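Local coordinates for protein lipase (Acinetobacter baumannii, PDB 4OPM) that probably hydrolyses the ester bonds of triacylglycerols, as a putative lipase of the alpha/beta hydrolase fold, at residues 62-67 with 281-285; 226-231 with 256-260. One frame throughout, in Å; residues are numbered along the deposited sequence.

Contact 1. Residues 62-67 with 281-285; sequences RVAHYL and EQLVI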
loop_
_atom_site.group_PDB
_atom_site.type_symbol
_atom_site.label_atom_id
_atom_site.label_comp_id
_atom_site.label_asym_id
_atom_site.label_seq_id
_atom_site.Cartn_x
_atom_site.Cartn_y
_atom_site.Cartn_z
ATOM N N ARG A 62 10.800 -4.868 -2.620
ATOM C CA ARG A 62 11.197 -5.304 -3.981
ATOM C C ARG A 62 11.111 -4.158 -4.991
ATOM O O ARG A 62 11.973 -4.043 -5.860
ATOM C CB ARG A 62 10.333 -6.488 -4.445
ATOM C CG ARG A 62 10.515 -7.704 -3.578
ATOM C CD ARG A 62 9.733 -8.891 -4.077
ATOM N NE ARG A 62 9.811 -9.930 -3.064
ATOM C CZ ARG A 62 10.194 -11.182 -3.272
ATOM N NH1 ARG A 62 10.471 -11.605 -4.499
ATOM N NH2 ARG A 62 10.277 -12.029 -2.256
ATOM N N VAL A 63 10.083 -3.313 -4.867
ATOM C CA VAL A 63 9.912 -2.150 -5.735
ATOM C C VAL A 63 10.889 -1.047 -5.279
ATOM O O VAL A 63 11.579 -0.445 -6.116
ATOM C CB VAL A 63 8.433 -1.660 -5.729
ATOM C CG1 VAL A 63 8.305 -0.246 -6.294
ATOM C CG2 VAL A 63 7.530 -2.633 -6.493
ATOM N N ALA A 64 10.928 -0.760 -3.951
ATOM C CA ALA A 64 11.786 0.307 -3.408
ATOM C C ALA A 64 13.255 0.106 -3.801
ATOM O O ALA A 64 13.957 1.077 -4.055
ATOM C CB ALA A 64 11.661 0.381 -1.893
ATOM N N HIS A 65 13.705 -1.158 -3.890
ATOM C CA HIS A 65 15.081 -1.495 -4.300
ATOM C C HIS A 65 15.499 -0.726 -5.582
ATOM O O HIS A 65 16.657 -0.341 -5.707
ATOM C CB HIS A 65 15.179 -3.008 -4.541
ATOM C CG HIS A 65 16.462 -3.456 -5.171
ATOM N ND1 HIS A 65 17.616 -3.593 -4.432
ATOM C CD2 HIS A 65 16.712 -3.819 -6.454
ATOM C CE1 HIS A 65 18.537 -4.031 -5.277
ATOM N NE2 HIS A 65 18.043 -4.165 -6.511
ATOM N N TYR A 66 14.552 -0.506 -6.524
ATOM C CA TYR A 66 14.844 0.159 -7.796
ATOM C C TYR A 66 14.664 1.677 -7.751
ATOM O O TYR A 66 14.937 2.346 -8.752
ATOM C CB TYR A 66 13.931 -0.416 -8.901
ATOM C CG TYR A 66 14.208 -1.877 -9.165
ATOM C CD1 TYR A 66 15.243 -2.267 -10.011
ATOM C CD2 TYR A 66 13.471 -2.872 -8.529
ATOM C CE1 TYR A 66 15.548 -3.610 -10.209
ATOM C CE2 TYR A 66 13.767 -4.222 -8.713
ATOM C CZ TYR A 66 14.805 -4.585 -9.561
ATOM O OH TYR A 66 15.124 -5.901 -9.769
ATOM N N LEU A 67 14.200 2.209 -6.616
ATOM C CA LEU A 67 13.871 3.633 -6.508
ATOM C C LEU A 67 14.801 4.411 -5.584
ATOM O O LEU A 67 14.884 5.634 -5.703
ATOM C CB LEU A 67 12.419 3.775 -5.999
ATOM C CG LEU A 67 11.320 3.189 -6.911
ATOM C CD1 LEU A 67 10.006 3.124 -6.194
ATOM C CD2 LEU A 67 11.209 3.956 -8.235
ATOM N N GLU A 281 7.569 -7.134 -9.506
ATOM C CA GLU A 281 8.199 -5.832 -9.201
ATOM C C GLU A 281 8.989 -5.237 -10.380
ATOM O O GLU A 281 8.997 -4.012 -10.534
ATOM C CB GLU A 281 9.076 -5.889 -7.937
ATOM C CG GLU A 281 10.403 -6.628 -8.122
ATOM C CD GLU A 281 10.365 -8.145 -8.091
ATOM O OE1 GLU A 281 9.261 -8.733 -8.122
ATOM O OE2 GLU A 281 11.459 -8.750 -8.023
ATOM N N GLN A 282 9.636 -6.077 -11.221
ATOM C CA GLN A 282 10.417 -5.527 -12.337
ATOM C C GLN A 282 9.487 -4.926 -13.400
ATOM O O GLN A 282 9.815 -3.897 -14.000
ATOM C CB GLN A 282 11.336 -6.600 -12.930
ATOM C CG GLN A 282 12.386 -7.089 -11.917
ATOM C CD GLN A 282 12.949 -8.450 -12.273
ATOM O OE1 GLN A 282 12.985 -8.850 -13.439
ATOM N NE2 GLN A 282 13.430 -9.176 -11.261
ATOM N N LEU A 283 8.316 -5.543 -13.597
ATOM C CA LEU A 283 7.302 -5.050 -14.541
ATOM C C LEU A 283 6.638 -3.777 -14.005
ATOM O O LEU A 283 6.319 -2.881 -14.781
ATOM C CB LEU A 283 6.264 -6.135 -14.852
ATOM C CG LEU A 283 6.869 -7.436 -15.479
ATOM C CD1 LEU A 283 5.773 -8.402 -15.895
ATOM C CD2 LEU A 283 7.785 -7.127 -16.685
ATOM N N VAL A 284 6.470 -3.676 -12.670
ATOM C CA VAL A 284 5.919 -2.472 -12.034
ATOM C C VAL A 284 6.897 -1.312 -12.267
ATOM O O VAL A 284 6.495 -0.246 -12.726
ATOM C CB VAL A 284 5.668 -2.734 -10.526
ATOM C CG1 VAL A 284 5.457 -1.420 -9.747
ATOM C CG2 VAL A 284 4.484 -3.689 -10.342
ATOM N N ILE A 285 8.192 -1.541 -11.980
ATOM C CA ILE A 285 9.246 -0.527 -12.133
ATOM C C ILE A 285 9.403 -0.114 -13.599
ATOM O O ILE A 285 9.621 1.062 -13.879
ATOM C CB ILE A 285 10.558 -1.063 -11.506
ATOM C CG1 ILE A 285 10.470 -1.002 -9.949
ATOM C CG2 ILE A 285 11.820 -0.386 -12.040
ATOM C CD1 ILE A 285 10.419 0.486 -9.349
HETATM O O HOH W 1 8.825 -10.919 -6.735
HETATM O O HOH W 2 13.818 -7.738 -8.438
#
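In this alpha/beta hydrolase fold, the short helix 61-64 and the residues that follow it pack against the start of the C-terminal helix 281-298, where I285 fits between V63, Y66 and L67. The CD1 methyl of I285 is the meeting point: it lies 3.8 Å from V63 CG1 and 3.7 Å from L67 CD2. Isoleucine suits the place because this CD1 arm reaches V63 and L67 while CG1 and CG2 both stay against CB and the near part of the Y66 ring, whose phenol end continues along the helix toward E281 and Q282. Beside I285, V63 CG2 touches V284 CG1, and L67 continues inward to V73 of strand 72-76.

Toward solvent the contact turns polar. E281 has CG between its backbone N and carbonyl carbon (chi1 74°), which lays CG 3.7 Å from R62 CB. The guanidinium and carboxylate planes stand 85° apart, and water 1 links the two groups, weakly on the R62 NH1 side. Water 2 lies in the plane of the Y66 ring, at its edge; it is 2.6 Å from Y66 OH, donates to E281 OE2 at 2.6 Å and accepts from Q282 NE2 at 3.2 Å.

Contact 2. Residues 226-231 with 256-260; sequences FAVLTK and LKRLL
Helices 223-231 and 251-259 meet near their C-terminal ends, with T230 and L260 making the nearest backbone approach, CA to CA 5.9 Å, just where L260 leaves helical geometry. L259 CB is directed at helix 223-231, and its side chain lies against F226, A227 and T230. Its two methyls divide the work: CD1 sits 3.7 Å from F226 CD2, at the edge of the ring and near its plane, while CD2 reaches A227 CB at 4.0 Å. A leucine suits this place because its forked end can serve two neighbours one residue apart, and A227 offers its CB methyl to one branch of the fork.

The F226 ring is brought to the interface by chi1 of -172°, which sets CG anti to the backbone N. L256 CD2 meets the same ring edge in its plane, 3.8 Å from CZ, and T230 CG2 covers one face, offset toward the rim. Farther in, F226 packs edge-to-face with F149 and touches L127 of helix 121-132, while L256 rests on I239 and W241 of the central sheet. At the C-terminal end of helix 251-259, L260 CD2 lies 3.9 Å from T230 CB.

T230 is the amphipathic member: its methyl joins the apolar side, while chi1 of 56° sets OG1 between the backbone N and the carbonyl carbon, alongside L259 CB at 3.5 Å and beside water 3. This water lies 3.0 Å from T230 OG1 and donates to L259 O at 2.7 Å. A carbonyl in the last turn of its helix lacks the usual amide four residues on, and water is a natural substitute. The chemistry is thus that of an apolar seam between helices, with water 3 linking T230 OG1 to L259 O.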
loop_
_atom_site.group_PDB
_atom_site.type_symbol
_atom_site.label_atom_id
_atom_site.label_comp_id
_atom_site.label_asym_id
_atom_site.label_seq_id
_atom_site.Cartn_x
_atom_site.Cartn_y
_atom_site.Cartn_z
ATOM N N PHE A 226 -17.526 8.724 -4.113
ATOM C CA PHE A 226 -16.194 8.465 -4.646
ATOM C C PHE A 226 -15.940 9.311 -5.893
ATOM O O PHE A 226 -14.822 9.799 -6.070
ATOM C CB PHE A 226 -16.028 6.974 -4.937
ATOM C CG PHE A 226 -14.618 6.589 -5.309
ATOM C CD1 PHE A 226 -13.612 6.561 -4.350
ATOM C CD2 PHE A 226 -14.302 6.230 -6.615
ATOM C CE1 PHE A 226 -12.306 6.210 -4.700
ATOM C CE2 PHE A 226 -13.001 5.864 -6.962
ATOM C CZ PHE A 226 -12.010 5.862 -6.002
ATOM N N ALA A 227 -16.982 9.518 -6.731
ATOM C CA ALA A 227 -16.885 10.354 -7.932
ATOM C C ALA A 227 -16.651 11.821 -7.541
ATOM O O ALA A 227 -15.883 12.514 -8.210
ATOM C CB ALA A 227 -18.138 10.218 -8.777
ATOM N N VAL A 228 -17.266 12.272 -6.426
ATOM C CA VAL A 228 -17.093 13.638 -5.914
ATOM C C VAL A 228 -15.628 13.818 -5.460
ATOM O O VAL A 228 -14.995 14.819 -5.806
ATOM C CB VAL A 228 -18.124 13.978 -4.796
ATOM C CG1 VAL A 228 -17.760 15.268 -4.060
ATOM C CG2 VAL A 228 -19.540 14.069 -5.366
ATOM N N LEU A 229 -15.082 12.830 -4.740
ATOM C CA LEU A 229 -13.694 12.867 -4.287
ATOM C C LEU A 229 -12.718 12.901 -5.490
ATOM O O LEU A 229 -11.839 13.762 -5.537
ATOM C CB LEU A 229 -13.382 11.656 -3.377
ATOM C CG LEU A 229 -11.880 11.356 -3.104
ATOM C CD1 LEU A 229 -11.232 12.464 -2.263
ATOM C CD2 LEU A 229 -11.691 9.992 -2.446
ATOM N N THR A 230 -12.858 11.954 -6.432
ATOM C CA THR A 230 -11.940 11.830 -7.577
ATOM C C THR A 230 -12.010 13.043 -8.517
ATOM O O THR A 230 -10.988 13.395 -9.106
ATOM C CB THR A 230 -12.150 10.526 -8.343
ATOM O OG1 THR A 230 -13.510 10.437 -8.768
ATOM C CG2 THR A 230 -11.766 9.302 -7.520
ATOM N N LYS A 231 -13.172 13.733 -8.584
ATOM C CA LYS A 231 -13.350 14.946 -9.392
ATOM C C LYS A 231 -12.371 16.054 -8.946
ATOM O O LYS A 231 -11.939 16.848 -9.768
ATOM C CB LYS A 231 -14.812 15.442 -9.277
ATOM C CG LYS A 231 -15.215 16.490 -10.305
ATOM C CD LYS A 231 -16.679 16.882 -10.165
ATOM C CE LYS A 231 -17.047 17.959 -11.156
ATOM N NZ LYS A 231 -18.427 18.470 -10.936
ATOM N N LEU A 256 -11.373 3.939 -12.670
ATOM C CA LEU A 256 -10.452 4.920 -12.081
ATOM C C LEU A 256 -9.912 5.866 -13.155
ATOM O O LEU A 256 -9.874 7.077 -12.926
ATOM C CB LEU A 256 -9.282 4.242 -11.340
ATOM C CG LEU A 256 -9.570 3.704 -9.951
ATOM C CD1 LEU A 256 -8.440 2.776 -9.488
ATOM C CD2 LEU A 256 -9.790 4.848 -8.927
ATOM N N LYS A 257 -9.571 5.322 -14.344
ATOM C CA LYS A 257 -9.099 6.095 -15.486
ATOM C C LYS A 257 -10.169 7.131 -15.895
ATOM O O LYS A 257 -9.830 8.292 -16.091
ATOM C CB LYS A 257 -8.741 5.164 -16.672
ATOM C CG LYS A 257 -8.539 5.866 -18.038
ATOM C CD LYS A 257 -7.290 6.724 -18.054
ATOM C CE LYS A 257 -6.959 7.262 -19.420
ATOM N NZ LYS A 257 -7.792 8.442 -19.757
ATOM N N ARG A 258 -11.450 6.718 -15.972
ATOM C CA ARG A 258 -12.551 7.611 -16.339
ATOM C C ARG A 258 -12.778 8.706 -15.286
ATOM O O ARG A 258 -13.112 9.834 -15.639
ATOM C CB ARG A 258 -13.852 6.813 -16.530
ATOM C CG ARG A 258 -13.864 5.904 -17.764
ATOM C CD ARG A 258 -15.256 5.373 -18.091
ATOM N NE ARG A 258 -15.823 4.510 -17.045
ATOM C CZ ARG A 258 -15.604 3.200 -16.939
ATOM N NH1 ARG A 258 -14.806 2.580 -17.803
ATOM N NH2 ARG A 258 -16.173 2.502 -15.964
ATOM N N LEU A 259 -12.578 8.375 -13.994
ATOM C CA LEU A 259 -12.828 9.280 -12.876
ATOM C C LEU A 259 -11.720 10.307 -12.638
ATOM O O LEU A 259 -12.003 11.397 -12.126
ATOM C CB LEU A 259 -13.060 8.477 -11.581
ATOM C CG LEU A 259 -14.394 7.705 -11.481
ATOM C CD1 LEU A 259 -14.392 6.782 -10.271
ATOM C CD2 LEU A 259 -15.607 8.656 -11.411
ATOM N N LEU A 260 -10.472 9.962 -12.972
ATOM C CA LEU A 260 -9.346 10.860 -12.731
ATOM C C LEU A 260 -8.917 11.574 -14.007
ATOM O O LEU A 260 -8.458 10.930 -14.954
ATOM C CB LEU A 260 -8.172 10.071 -12.123
ATOM C CG LEU A 260 -8.445 9.427 -10.754
ATOM C CD1 LEU A 260 -7.403 8.363 -10.432
ATOM C CD2 LEU A 260 -8.505 10.481 -9.639
HETATM O O HOH W 3 -14.368 12.172 -11.022
#

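Contacts 1 and 2 lie far apart on the fold, their centres 27 Å and their nearest atoms about 14 Å from one another, and they do not touch. Along the chain, both segments of contact 2 fall between the two segments of contact 1. Contact 1 joins the chain's C-terminal helix to an early helix beside strand 72-76; contact 2 packs the helices before and after strand 237-242 together. A probable Ser-His-Asp triad is S120, D245 and H274: D245 lies in sequence between the segments of contact 2, and H274 shortly before 281-285. The side chains of R62 and F226 each lie about 4 Å from bound polyethylene glycol, probably from crystallisation.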